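Local atomic coordinates of prophenoloxidase b (Marsupenaeus japonicus, PDB entry 3WKY), a protein that is the precursor of a type 3 copper phenoloxidase and, once activated, probably hydroxylates monophenols and oxidises o-diphenols at a dicopper centre. Residues 508-511 / 516-519; 186-191 / 238-243; 399-404 / 523-528; 246-251 / 278-283. One frame throughout, in Å; residues are numbered along the deposited sequence. Where two conformers were deposited one is given.

Contact 1: 508-511 / 516-519; sequences APKF and VKMN
Lys510 and Met518 are joined by the one direct hydrogen bond of this contact. Met518 N donates to Lys510 O at 3.1 Å. The bond is nearly straight, 170° at the hydrogen, and lies in the carbonyl plane. A water bridges the same two residues, donating to Lys510 O and Met518 O. A weaker CA-H...O contact runs from Phe511 CA to Val516 O, 3.4 Å.

The side chains of Lys510, Phe511 and Lys517 run the same way. Lys517 CG touches the Phe511 ring obliquely, 3.5 Å from CE1. Lys510 CE meets Lys517 CD at 4.0 Å. The two ammonium groups part company: Lys510 NZ forms a salt bridge with Glu659, and Lys517 NZ bonds to Ser641 O of the second subunit.

Met518 is buried and packs on Pro509. Its chain bends at the thioether, chi3 -84°, which brings Met518 CE to 3.3 Å from Pro509 O and 4.0 Å from Pro509 CB. Pro509 O has no hydrogen-bonding partner in the model; the Met518 methyl and Leu523 pack against it.

Phe511 and Lys517 form a single beta bridge across a short connection. It closes the loop that follows strand 501-509 in the Ig-like domain of the hemocyanin fold.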
loop_
_atom_site.group_PDB
_atom_site.type_symbol
_atom_site.label_atom_id
_atom_site.label_comp_id
_atom_site.label_asym_id
_atom_site.label_seq_id
_atom_site.Cartn_x
_atom_site.Cartn_y
_atom_site.Cartn_z
ATOM N N ALA A 508 -28.686 27.607 -14.750
ATOM C CA ALA A 508 -27.873 26.839 -13.793
ATOM C C ALA A 508 -28.719 26.499 -12.576
ATOM O O ALA A 508 -29.631 27.241 -12.232
ATOM C CB ALA A 508 -26.638 27.634 -13.370
ATOM N N PRO A 509 -28.423 25.374 -11.910
ATOM C CA PRO A 509 -29.173 25.112 -10.674
ATOM C C PRO A 509 -28.864 26.171 -9.620
ATOM O O PRO A 509 -27.763 26.743 -9.608
ATOM C CB PRO A 509 -28.625 23.750 -10.204
ATOM C CG PRO A 509 -27.986 23.148 -11.422
ATOM C CD PRO A 509 -27.453 24.305 -12.219
ATOM N N LYS A 510 -29.821 26.440 -8.743
ATOM C CA LYS A 510 -29.603 27.411 -7.683
ATOM C C LYS A 510 -28.820 26.806 -6.510
ATOM O O LYS A 510 -27.976 27.479 -5.899
ATOM C CB LYS A 510 -30.949 27.984 -7.208
ATOM C CG LYS A 510 -30.817 29.082 -6.165
ATOM C CD LYS A 510 -32.136 29.839 -5.988
ATOM C CE LYS A 510 -31.989 30.988 -4.988
ATOM N NZ LYS A 510 -33.271 31.736 -4.824
ATOM N N PHE A 511 -29.087 25.536 -6.218
ATOM C CA PHE A 511 -28.499 24.873 -5.055
ATOM C C PHE A 511 -27.588 23.718 -5.451
ATOM O O PHE A 511 -27.848 23.033 -6.446
ATOM C CB PHE A 511 -29.608 24.345 -4.142
ATOM C CG PHE A 511 -30.579 25.412 -3.713
ATOM C CD1 PHE A 511 -30.297 26.226 -2.625
ATOM C CD2 PHE A 511 -31.757 25.614 -4.416
ATOM C CE1 PHE A 511 -31.194 27.223 -2.236
ATOM C CE2 PHE A 511 -32.647 26.607 -4.036
ATOM C CZ PHE A 511 -32.364 27.409 -2.948
ATOM N N VAL A 516 -27.000 23.905 -0.442
ATOM C CA VAL A 516 -26.425 25.222 -0.184
ATOM C C VAL A 516 -26.533 26.071 -1.453
ATOM O O VAL A 516 -26.372 25.544 -2.553
ATOM C CB VAL A 516 -24.948 25.082 0.230
ATOM C CG1 VAL A 516 -24.268 26.442 0.341
ATOM C CG2 VAL A 516 -24.840 24.321 1.553
ATOM N N LYS A 517 -26.830 27.364 -1.316
ATOM C CA LYS A 517 -26.867 28.256 -2.475
ATOM C C LYS A 517 -25.491 28.390 -3.099
ATOM O O LYS A 517 -24.524 28.750 -2.427
ATOM C CB LYS A 517 -27.368 29.646 -2.086
ATOM C CG LYS A 517 -28.870 29.780 -2.073
ATOM C CD LYS A 517 -29.275 31.255 -2.063
ATOM C CE LYS A 517 -30.226 31.554 -0.925
ATOM N NZ LYS A 517 -29.723 30.980 0.356
ATOM N N MET A 518 -25.391 28.093 -4.388
ATOM C CA MET A 518 -24.109 28.227 -5.055
ATOM C C MET A 518 -23.753 29.697 -5.258
ATOM O O MET A 518 -24.591 30.495 -5.696
ATOM C CB MET A 518 -24.107 27.443 -6.367
ATOM C CG MET A 518 -24.050 25.935 -6.133
ATOM S SD MET A 518 -23.635 25.037 -7.636
ATOM C CE MET A 518 -25.244 24.880 -8.425
ATOM N N ASN A 519 -22.526 30.059 -4.893
ATOM C CA ASN A 519 -22.043 31.420 -5.103
ATOM C C ASN A 519 -21.655 31.644 -6.564
ATOM O O ASN A 519 -21.742 30.716 -7.371
ATOM C CB ASN A 519 -20.900 31.776 -4.138
ATOM C CG ASN A 519 -19.636 30.940 -4.353
ATOM O OD1 ASN A 519 -19.510 30.181 -5.318
ATOM N ND2 ASN A 519 -18.674 31.104 -3.445
HETATM O O HOH W 1 -27.162 30.035 -6.384
#

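Contact 2: 186-191 / 238-243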
loop_
_atom_site.group_PDB
_atom_site.type_symbol
_atom_site.label_atom_id
_atom_site.label_comp_id
_atom_site.label_asym_id
_atom_site.label_seq_id
_atom_site.Cartn_x
_atom_site.Cartn_y
_atom_site.Cartn_z
ATOM N N VAL A 186 -28.368 7.412 -14.451
ATOM C CA VAL A 186 -28.314 8.450 -15.483
ATOM C C VAL A 186 -27.931 7.855 -16.851
ATOM O O VAL A 186 -27.630 8.570 -17.809
ATOM C CB VAL A 186 -27.479 9.704 -14.997
ATOM C CG1 VAL A 186 -26.048 9.353 -14.676
ATOM C CG2 VAL A 186 -27.569 10.901 -15.954
ATOM N N SER A 187 -28.002 6.531 -16.955
ATOM C CA SER A 187 -27.683 5.871 -18.214
ATOM C C SER A 187 -28.664 6.243 -19.336
ATOM O O SER A 187 -28.274 6.288 -20.498
ATOM C CB SER A 187 -27.584 4.346 -18.053
ATOM O OG SER A 187 -28.853 3.756 -17.854
ATOM N N TYR A 188 -29.924 6.530 -18.999
ATOM C CA TYR A 188 -30.882 6.933 -20.044
ATOM C C TYR A 188 -30.392 8.168 -20.807
ATOM O O TYR A 188 -30.651 8.324 -22.005
ATOM C CB TYR A 188 -32.284 7.204 -19.467
ATOM C CG TYR A 188 -32.321 8.444 -18.623
ATOM C CD1 TYR A 188 -32.011 8.386 -17.276
ATOM C CD2 TYR A 188 -32.647 9.685 -19.174
ATOM C CE1 TYR A 188 -32.019 9.508 -16.505
ATOM C CE2 TYR A 188 -32.663 10.818 -18.399
ATOM C CZ TYR A 188 -32.350 10.719 -17.064
ATOM O OH TYR A 188 -32.351 11.835 -16.274
ATOM N N TRP A 189 -29.678 9.045 -20.106
ATOM C CA TRP A 189 -29.225 10.306 -20.675
ATOM C C TRP A 189 -27.912 10.089 -21.421
ATOM O O TRP A 189 -27.779 10.495 -22.577
ATOM C CB TRP A 189 -29.079 11.335 -19.552
ATOM C CG TRP A 189 -29.067 12.810 -19.933
ATOM C CD1 TRP A 189 -30.155 13.644 -20.036
ATOM C CD2 TRP A 189 -27.911 13.628 -20.186
ATOM N NE1 TRP A 189 -29.741 14.926 -20.351
ATOM C CE2 TRP A 189 -28.372 14.941 -20.456
ATOM C CE3 TRP A 189 -26.529 13.379 -20.211
ATOM C CZ2 TRP A 189 -27.499 15.999 -20.756
ATOM C CZ3 TRP A 189 -25.667 14.421 -20.512
ATOM C CH2 TRP A 189 -26.153 15.720 -20.763
ATOM N N ARG A 190 -26.947 9.422 -20.782
ATOM C CA ARG A 190 -25.673 9.147 -21.440
ATOM C C ARG A 190 -25.851 8.296 -22.707
ATOM O O ARG A 190 -25.119 8.461 -23.685
ATOM C CB ARG A 190 -24.701 8.429 -20.477
ATOM C CG ARG A 190 -24.202 9.289 -19.304
ATOM C CD ARG A 190 -22.930 8.646 -18.699
ATOM N NE ARG A 190 -23.246 7.262 -18.345
ATOM C CZ ARG A 190 -23.610 6.865 -17.125
ATOM N NH1 ARG A 190 -23.613 7.717 -16.104
ATOM N NH2 ARG A 190 -23.933 5.596 -16.917
ATOM N N GLU A 191 -26.821 7.391 -22.688
ATOM C CA GLU A 191 -27.022 6.471 -23.805
ATOM C C GLU A 191 -28.056 6.979 -24.817
ATOM O O GLU A 191 -28.307 6.328 -25.827
ATOM C CB GLU A 191 -27.387 5.080 -23.277
ATOM C CG GLU A 191 -26.208 4.427 -22.508
ATOM C CD GLU A 191 -26.573 3.137 -21.788
ATOM O OE1 GLU A 191 -27.721 2.658 -21.927
ATOM O OE2 GLU A 191 -25.695 2.586 -21.077
ATOM N N LEU A 238 -27.810 16.084 -10.435
ATOM C CA LEU A 238 -28.489 16.729 -9.305
ATOM C C LEU A 238 -29.983 16.378 -9.284
ATOM O O LEU A 238 -30.558 16.152 -8.210
ATOM C CB LEU A 238 -28.276 18.254 -9.316
ATOM C CG LEU A 238 -26.837 18.712 -9.025
ATOM C CD1 LEU A 238 -26.647 20.200 -9.332
ATOM C CD2 LEU A 238 -26.446 18.426 -7.572
ATOM N N SER A 239 -30.603 16.311 -10.463
ATOM C CA SER A 239 -32.018 15.932 -10.566
ATOM C C SER A 239 -32.279 14.534 -10.033
ATOM O O SER A 239 -33.402 14.201 -9.665
ATOM C CB SER A 239 -32.509 15.994 -12.020
ATOM O OG SER A 239 -32.419 17.304 -12.552
ATOM N N LEU A 240 -31.239 13.707 -10.013
ATOM C CA LEU A 240 -31.379 12.306 -9.665
ATOM C C LEU A 240 -30.814 11.998 -8.270
ATOM O O LEU A 240 -30.649 10.828 -7.904
ATOM C CB LEU A 240 -30.644 11.467 -10.721
ATOM C CG LEU A 240 -31.302 11.466 -12.103
ATOM C CD1 LEU A 240 -30.323 10.978 -13.184
ATOM C CD2 LEU A 240 -32.511 10.571 -12.073
ATOM N N ASN A 241 -30.514 13.045 -7.504
ATOM C CA ASN A 241 -29.867 12.885 -6.196
ATOM C C ASN A 241 -28.497 12.218 -6.283
ATOM O O ASN A 241 -28.089 11.516 -5.362
ATOM C CB ASN A 241 -30.779 12.139 -5.201
ATOM C CG ASN A 241 -31.904 13.018 -4.678
ATOM O OD1 ASN A 241 -31.711 14.210 -4.476
ATOM N ND2 ASN A 241 -33.084 12.436 -4.470
ATOM N N LEU A 242 -27.793 12.440 -7.388
ATOM C CA LEU A 242 -26.396 12.016 -7.505
ATOM C C LEU A 242 -25.476 13.200 -7.233
ATOM O O LEU A 242 -25.862 14.353 -7.420
ATOM C CB LEU A 242 -26.107 11.469 -8.906
ATOM C CG LEU A 242 -26.819 10.188 -9.311
ATOM C CD1 LEU A 242 -26.653 9.957 -10.814
ATOM C CD2 LEU A 242 -26.268 9.011 -8.526
ATOM N N LYS A 243 -24.253 12.930 -6.801
ATOM C CA LYS A 243 -23.273 14.002 -6.646
ATOM C C LYS A 243 -22.754 14.377 -8.033
ATOM O O LYS A 243 -22.687 13.523 -8.912
ATOM C CB LYS A 243 -22.106 13.527 -5.769
ATOM C CG LYS A 243 -22.518 13.241 -4.323
ATOM C CD LYS A 243 -21.448 12.467 -3.564
ATOM C CE LYS A 243 -20.429 13.394 -2.918
ATOM N NZ LYS A 243 -19.596 14.134 -3.912
#
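Val186 and Leu240 meet where two helix ends of the copper-containing domain come together. The short helix 187-190 starts just after Val186. Helix 218-239 ends in a Schellman motif, with Asn241 at positive phi as its C-prime residue. The turn sends Leu240 and Leu242 toward the other segment.

The main bump is the CD1 methyl of Leu240. It fills a shallow hollow between Val186 and Tyr188. Val186 CB lies 3.6 Å from Leu240 CD1, and Val186 CG2 3.9 Å from the same Leu240 CD1. Tyr188 forms the other wall with the edge of its ring, CE1 at 4.0 Å from Leu240 CD1. The ring reaches this place because CG sits between the backbone N and the carbonyl carbon, chi1 70°. Tyr188 OH is held by Glu236 on helix 218-239, which probably helps to keep the ring in place beside the methyl group.

Val186 fits in turn against both leucines. Its two methyls divide the work: CG2 goes to Leu240, CG1 to Leu242. Tyr233 of helix 218-239 also packs on Val186, and Arg582 from a loop touches Tyr188 and Leu240. The second leucine makes a lighter touch, with Leu242 CD1 resting 4.0 Å from Val186 CG1.

Contact 3: 399-404 / 523-528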
loop_
_atom_site.group_PDB
_atom_site.type_symbol
_atom_site.label_atom_id
_atom_site.label_comp_id
_atom_site.label_asym_id
_atom_site.label_seq_id
_atom_site.Cartn_x
_atom_site.Cartn_y
_atom_site.Cartn_z
ATOM N N PHE A 399 -12.289 16.738 -16.173
ATOM C CA PHE A 399 -10.866 17.103 -16.138
ATOM C C PHE A 399 -10.551 18.140 -17.217
ATOM O O PHE A 399 -9.906 19.165 -16.955
ATOM C CB PHE A 399 -9.969 15.869 -16.326
ATOM C CG PHE A 399 -8.595 16.200 -16.867
ATOM C CD1 PHE A 399 -7.701 16.950 -16.118
ATOM C CD2 PHE A 399 -8.204 15.756 -18.125
ATOM C CE1 PHE A 399 -6.435 17.276 -16.621
ATOM C CE2 PHE A 399 -6.956 16.062 -18.630
ATOM C CZ PHE A 399 -6.066 16.825 -17.884
ATOM N N ILE A 400 -11.005 17.864 -18.434
ATOM C CA ILE A 400 -10.770 18.778 -19.547
ATOM C C ILE A 400 -11.388 20.149 -19.255
ATOM O O ILE A 400 -10.741 21.191 -19.456
ATOM C CB ILE A 400 -11.304 18.181 -20.873
ATOM C CG1 ILE A 400 -10.474 16.940 -21.255
ATOM C CG2 ILE A 400 -11.243 19.213 -21.995
ATOM C CD1 ILE A 400 -8.979 17.241 -21.481
ATOM N N ASP A 401 -12.610 20.164 -18.735
ATOM C CA ASP A 401 -13.244 21.452 -18.438
ATOM C C ASP A 401 -12.486 22.177 -17.320
ATOM O O ASP A 401 -12.421 23.414 -17.294
ATOM C CB ASP A 401 -14.707 21.268 -18.051
ATOM C CG ASP A 401 -15.480 22.576 -18.077
ATOM O OD1 ASP A 401 -15.632 23.152 -19.176
ATOM O OD2 ASP A 401 -15.926 23.038 -17.009
ATOM N N ASN A 402 -11.931 21.408 -16.386
ATOM C CA ASN A 402 -11.101 21.981 -15.327
ATOM C C ASN A 402 -9.873 22.693 -15.877
ATOM O O ASN A 402 -9.461 23.721 -15.336
ATOM C CB ASN A 402 -10.644 20.893 -14.323
ATOM C CG ASN A 402 -11.726 20.513 -13.332
ATOM O OD1 ASN A 402 -12.767 21.182 -13.227
ATOM N ND2 ASN A 402 -11.472 19.439 -12.569
ATOM N N VAL A 403 -9.259 22.137 -16.922
ATOM C CA VAL A 403 -8.114 22.791 -17.544
ATOM C C VAL A 403 -8.573 24.121 -18.141
ATOM O O VAL A 403 -7.928 25.164 -17.961
ATOM C CB VAL A 403 -7.500 21.943 -18.666
ATOM C CG1 VAL A 403 -6.271 22.646 -19.269
ATOM C CG2 VAL A 403 -7.098 20.542 -18.136
ATOM N N PHE A 404 -9.682 24.077 -18.860
ATOM C CA PHE A 404 -10.206 25.310 -19.470
ATOM C C PHE A 404 -10.570 26.365 -18.422
ATOM O O PHE A 404 -10.284 27.551 -18.607
ATOM C CB PHE A 404 -11.399 24.992 -20.377
ATOM C CG PHE A 404 -11.016 24.310 -21.676
ATOM C CD1 PHE A 404 -10.030 24.845 -22.493
ATOM C CD2 PHE A 404 -11.636 23.123 -22.073
ATOM C CE1 PHE A 404 -9.673 24.225 -23.697
ATOM C CE2 PHE A 404 -11.284 22.502 -23.275
ATOM C CZ PHE A 404 -10.295 23.057 -24.086
ATOM N N LEU A 523 -21.052 28.791 -9.572
ATOM C CA LEU A 523 -21.990 28.789 -10.688
ATOM C C LEU A 523 -21.296 28.843 -12.043
ATOM O O LEU A 523 -21.852 28.382 -13.038
ATOM C CB LEU A 523 -22.991 29.955 -10.553
ATOM C CG LEU A 523 -24.024 29.794 -9.438
ATOM C CD1 LEU A 523 -24.821 31.110 -9.246
ATOM C CD2 LEU A 523 -24.974 28.668 -9.768
ATOM N N LEU A 524 -20.092 29.410 -12.098
ATOM C CA LEU A 524 -19.328 29.423 -13.351
ATOM C C LEU A 524 -19.175 28.029 -13.958
ATOM O O LEU A 524 -19.088 27.880 -15.177
ATOM C CB LEU A 524 -17.931 30.008 -13.148
ATOM C CG LEU A 524 -17.805 31.488 -12.801
ATOM C CD1 LEU A 524 -16.336 31.857 -12.641
ATOM C CD2 LEU A 524 -18.458 32.352 -13.880
ATOM N N ARG A 525 -19.149 27.002 -13.119
ATOM C CA ARG A 525 -18.905 25.656 -13.636
ATOM C C ARG A 525 -20.205 25.051 -14.163
ATOM O O ARG A 525 -20.188 23.963 -14.749
ATOM C CB ARG A 525 -18.316 24.743 -12.552
ATOM C CG ARG A 525 -17.135 25.346 -11.767
ATOM C CD ARG A 525 -15.985 25.826 -12.679
ATOM N NE ARG A 525 -15.613 24.853 -13.711
ATOM C CZ ARG A 525 -14.812 23.805 -13.503
ATOM N NH1 ARG A 525 -14.324 23.568 -12.288
ATOM N NH2 ARG A 525 -14.516 22.982 -14.505
ATOM N N TYR A 526 -21.322 25.750 -13.942
ATOM C CA TYR A 526 -22.651 25.229 -14.288
ATOM C C TYR A 526 -23.380 25.923 -15.449
ATOM O O TYR A 526 -24.209 25.293 -16.086
ATOM C CB TYR A 526 -23.590 25.237 -13.068
ATOM C CG TYR A 526 -23.432 24.048 -12.134
ATOM C CD1 TYR A 526 -24.172 22.890 -12.324
ATOM C CD2 TYR A 526 -22.550 24.092 -11.057
ATOM C CE1 TYR A 526 -24.033 21.793 -11.467
ATOM C CE2 TYR A 526 -22.403 23.001 -10.197
ATOM C CZ TYR A 526 -23.154 21.868 -10.403
ATOM O OH TYR A 526 -23.021 20.788 -9.553
ATOM N N TRP A 527 -23.130 27.211 -15.703
ATOM C CA TRP A 527 -23.959 27.934 -16.689
ATOM C C TRP A 527 -24.012 27.233 -18.044
ATOM O O TRP A 527 -22.969 26.913 -18.611
ATOM C CB TRP A 527 -23.459 29.363 -16.898
ATOM C CG TRP A 527 -23.590 30.206 -15.678
ATOM C CD1 TRP A 527 -22.572 30.724 -14.924
ATOM C CD2 TRP A 527 -24.812 30.632 -15.058
ATOM N NE1 TRP A 527 -23.089 31.450 -13.878
ATOM C CE2 TRP A 527 -24.458 31.409 -13.935
ATOM C CE3 TRP A 527 -26.168 30.440 -15.351
ATOM C CZ2 TRP A 527 -25.415 31.993 -13.095
ATOM C CZ3 TRP A 527 -27.119 31.008 -14.507
ATOM C CH2 TRP A 527 -26.735 31.775 -13.389
ATOM N N THR A 528 -25.222 27.007 -18.554
ATOM C CA THR A 528 -25.386 26.410 -19.878
ATOM C C THR A 528 -26.275 27.291 -20.745
ATOM O O THR A 528 -27.212 27.934 -20.255
ATOM C CB THR A 528 -25.953 24.963 -19.820
ATOM O OG1 THR A 528 -25.941 24.387 -21.137
ATOM C CG2 THR A 528 -27.383 24.943 -19.240
HETATM O O HOH W 2 -16.279 25.564 -16.268
HETATM O O HOH W 3 -17.692 21.975 -15.154
#
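Arg525 reaches across to Asp401 and Asn402 on helix 391-409. CB leads to CG, anti to the carbonyl carbon. The chain then bends about CB-CG, chi2 -55°, and again about CG-CD, which turns the guanidinium toward the helix. NE gives its hydrogen to a water, which donates to Asp401 OD2. CZ brings both terminal nitrogens to Asn402 OD1. Arg525 NH1 donates to Asn402 OD1 at 3.0 Å, and Arg525 NH2 to the same oxygen at 2.8 Å, a two-pronged end-on grip. The acceptor lies in the guanidinium plane, though the amide is turned 58° from that plane.

Arg525 NH2 also forms the salt bridge to Asp401 OD2, 2.9 Å. It meets this oxygen on the anti side, well out of the carboxylate plane. A second water donates to Asp401 OD2 and to Arg525 O. A leucine in place of Arg525 would probably leave Asp401 without its cationic mate and Asn402 OD1 without either donor.

Asp401 OD1 bonds to His227 of helix 218-239, and Asn402 ND2 to Glu249. The dicopper cluster is about 11 Å from the Asp401 side chain. The contact ties helix 391-409 to the loop between helix 520-523 and strand 528-534, joining copper-containing and Ig-like domains.

Contact 4: 246-251 / 278-283; sequences KAFEDW and TFFQDI. With EDO (1,2-ethanediol), chain M.
Trp251 and Phe280 bring two irregular segments together, their CA atoms 6.2 Å apart. No direct hydrogen bond crosses. A water bridges the backbones instead, from Trp251 O to Phe280 N.

Phe248 and Trp251 both approach Phe280 from one side of its ring, Phe248 near CD1 and Trp251 near CD2 and CE2. Phe248 turns its edge toward the Phe280 face in an offset edge-to-face pair, with planes at 70° and Phe248 CE2 3.7 Å from Phe280 CD1. The five-membered ring of Trp251 is oblique to the Phe280 ring, planes at 39°. Trp251 CB is 3.8 Å from Phe280 CD2. Phe280 CG is anti to the backbone N, chi1 -174°, which carries the ring over to the two aromatic side chains. Trp251 NE1 donates to Phe248 O at 2.9 Å, from above the carbonyl plane. Replacing Trp251 by an alanine would probably open a gap beside Phe280 and leave Phe248 O without the indole N-H.

Phe363 stacks on Phe280, Phe399 meets Trp251 edge-to-face, and Arg301 adds a cation-pi contact to Trp251. The side chains thus meet through apolar and aromatic contacts while water links the backbones, consistent with a buried core.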
loop_
_atom_site.group_PDB
_atom_site.type_symbol
_atom_site.label_atom_id
_atom_site.label_comp_id
_atom_site.label_asym_id
_atom_site.label_seq_id
_atom_site.Cartn_x
_atom_site.Cartn_y
_atom_site.Cartn_z
ATOM N N LYS A 246 -16.953 13.954 -10.771
ATOM C CA LYS A 246 -15.613 14.282 -10.310
ATOM C C LYS A 246 -14.603 14.053 -11.424
ATOM O O LYS A 246 -14.624 13.012 -12.086
ATOM C CB LYS A 246 -15.261 13.423 -9.094
ATOM C CG LYS A 246 -16.139 13.715 -7.889
ATOM C CD LYS A 246 -16.090 12.590 -6.868
ATOM C CE LYS A 246 -17.140 12.795 -5.779
ATOM N NZ LYS A 246 -17.190 11.657 -4.823
ATOM N N ALA A 247 -13.716 15.025 -11.628
ATOM C CA ALA A 247 -12.709 14.921 -12.677
ATOM C C ALA A 247 -11.823 13.710 -12.414
ATOM O O ALA A 247 -11.524 13.386 -11.262
ATOM C CB ALA A 247 -11.859 16.163 -12.712
ATOM N N PHE A 248 -11.406 13.050 -13.481
ATOM C CA PHE A 248 -10.380 12.015 -13.359
ATOM C C PHE A 248 -9.045 12.704 -13.636
ATOM O O PHE A 248 -8.647 12.861 -14.799
ATOM C CB PHE A 248 -10.634 10.869 -14.326
ATOM C CG PHE A 248 -9.592 9.769 -14.237
ATOM C CD1 PHE A 248 -9.324 9.148 -13.028
ATOM C CD2 PHE A 248 -8.881 9.381 -15.355
ATOM C CE1 PHE A 248 -8.349 8.131 -12.944
ATOM C CE2 PHE A 248 -7.912 8.374 -15.273
ATOM C CZ PHE A 248 -7.648 7.764 -14.064
ATOM N N GLU A 249 -8.370 13.110 -12.555
ATOM C CA GLU A 249 -7.165 13.940 -12.640
ATOM C C GLU A 249 -5.926 13.307 -12.044
ATOM O O GLU A 249 -4.812 13.563 -12.506
ATOM C CB GLU A 249 -7.404 15.280 -11.952
ATOM C CG GLU A 249 -8.254 16.169 -12.782
ATOM C CD GLU A 249 -8.468 17.532 -12.163
ATOM O OE1 GLU A 249 -8.243 17.703 -10.937
ATOM O OE2 GLU A 249 -8.871 18.423 -12.929
ATOM N N ASP A 250 -6.111 12.493 -11.011
ATOM C CA ASP A 250 -4.979 11.773 -10.420
ATOM C C ASP A 250 -4.936 10.416 -11.089
ATOM O O ASP A 250 -5.674 9.501 -10.722
ATOM C CB ASP A 250 -5.147 11.627 -8.904
ATOM C CG ASP A 250 -3.966 10.939 -8.244
ATOM O OD1 ASP A 250 -3.153 10.298 -8.948
ATOM O OD2 ASP A 250 -3.853 11.034 -7.007
ATOM N N TRP A 251 -4.063 10.287 -12.077
ATOM C CA TRP A 251 -4.112 9.133 -12.963
ATOM C C TRP A 251 -3.433 7.904 -12.359
ATOM O O TRP A 251 -3.300 6.866 -13.017
ATOM C CB TRP A 251 -3.533 9.503 -14.332
ATOM C CG TRP A 251 -4.334 10.601 -14.987
ATOM C CD1 TRP A 251 -5.645 10.915 -14.744
ATOM C CD2 TRP A 251 -3.870 11.548 -15.968
ATOM N NE1 TRP A 251 -6.020 11.992 -15.515
ATOM C CE2 TRP A 251 -4.952 12.396 -16.277
ATOM C CE3 TRP A 251 -2.645 11.754 -16.616
ATOM C CZ2 TRP A 251 -4.850 13.433 -17.217
ATOM C CZ3 TRP A 251 -2.541 12.788 -17.545
ATOM C CH2 TRP A 251 -3.637 13.618 -17.831
ATOM N N THR A 278 -10.337 -0.167 -12.754
ATOM C CA THR A 278 -9.324 -0.419 -13.773
ATOM C C THR A 278 -8.356 0.766 -13.829
ATOM O O THR A 278 -8.786 1.928 -13.847
ATOM C CB THR A 278 -10.002 -0.636 -15.147
ATOM O OG1 THR A 278 -10.780 -1.843 -15.093
ATOM C CG2 THR A 278 -8.965 -0.753 -16.267
ATOM N N PHE A 279 -7.056 0.482 -13.855
ATOM C CA PHE A 279 -6.054 1.545 -13.943
ATOM C C PHE A 279 -5.935 2.129 -15.349
ATOM O O PHE A 279 -6.083 1.427 -16.356
ATOM C CB PHE A 279 -4.669 1.054 -13.488
ATOM C CG PHE A 279 -4.557 0.831 -11.998
ATOM C CD1 PHE A 279 -4.160 1.868 -11.157
ATOM C CD2 PHE A 279 -4.830 -0.417 -11.443
ATOM C CE1 PHE A 279 -4.041 1.667 -9.784
ATOM C CE2 PHE A 279 -4.727 -0.621 -10.073
ATOM C CZ PHE A 279 -4.334 0.421 -9.241
ATOM N N PHE A 280 -5.665 3.433 -15.382
ATOM C CA PHE A 280 -5.281 4.186 -16.572
ATOM C C PHE A 280 -3.801 3.850 -16.789
ATOM O O PHE A 280 -2.940 4.236 -15.986
ATOM C CB PHE A 280 -5.490 5.665 -16.211
ATOM C CG PHE A 280 -5.282 6.667 -17.338
ATOM C CD1 PHE A 280 -6.306 6.959 -18.239
ATOM C CD2 PHE A 280 -4.102 7.411 -17.411
ATOM C CE1 PHE A 280 -6.129 7.945 -19.233
ATOM C CE2 PHE A 280 -3.913 8.387 -18.388
ATOM C CZ PHE A 280 -4.936 8.663 -19.303
ATOM N N GLN A 281 -3.499 3.107 -17.856
ATOM C CA GLN A 281 -2.155 2.533 -18.018
ATOM C C GLN A 281 -1.509 2.876 -19.347
ATOM O O GLN A 281 -2.205 3.152 -20.324
ATOM C CB GLN A 281 -2.219 1.012 -17.906
ATOM C CG GLN A 281 -2.721 0.504 -16.577
ATOM C CD GLN A 281 -3.360 -0.861 -16.711
ATOM O OE1 GLN A 281 -2.653 -1.868 -16.813
ATOM N NE2 GLN A 281 -4.705 -0.903 -16.757
ATOM N N ASP A 282 -0.176 2.825 -19.375
ATOM C CA ASP A 282 0.586 3.048 -20.606
ATOM C C ASP A 282 0.022 2.180 -21.720
ATOM O O ASP A 282 -0.260 0.997 -21.507
ATOM C CB ASP A 282 2.062 2.642 -20.424
ATOM C CG ASP A 282 2.798 3.464 -19.372
ATOM O OD1 ASP A 282 2.346 4.560 -18.991
ATOM O OD2 ASP A 282 3.882 3.014 -18.941
ATOM N N ILE A 283 -0.147 2.750 -22.910
ATOM C CA ILE A 283 -0.642 1.953 -24.021
ATOM C C ILE A 283 0.521 1.504 -24.854
ATOM O O ILE A 283 1.157 2.309 -25.529
ATOM C CB ILE A 283 -1.599 2.735 -24.926
ATOM C CG1 ILE A 283 -2.815 3.181 -24.131
ATOM C CG2 ILE A 283 -2.017 1.865 -26.110
ATOM C CD1 ILE A 283 -3.597 2.050 -23.497
HETATM C C1 EDO M . -6.684 -3.383 -13.163
HETATM O O1 EDO M . -6.256 -2.336 -14.043
HETATM C C2 EDO M . -7.845 -4.161 -13.783
HETATM O O2 EDO M . -7.450 -4.844 -14.984
HETATM O O HOH W 4 -5.280 4.894 -12.936
HETATM O O HOH W 5 -1.643 5.174 -13.820
#

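In the fold
Along the chain, contact 2 comes first: residues 186-191 meet 238-243, closing a largely helical loop of the copper-containing domain. Contact 4 follows at once, since 238-243 nearly runs into 246-251, and closes an irregular loop before helix 294-310. Contact 3 spans much further, from helix 391-409 to 523-528 in the Ig-like domain. Contact 1 is nested inside that loop. None of the four cross. Neighbours touch in space as well: Leu238 of contact 2 packs on Pro509 of contact 1 and Tyr526 of contact 3, while Tyr526 also meets Met518. Asn402 and Glu249 connect contacts 3 and 4. Contacts 1 and 4 remain apart, nearest atoms about 13 Å.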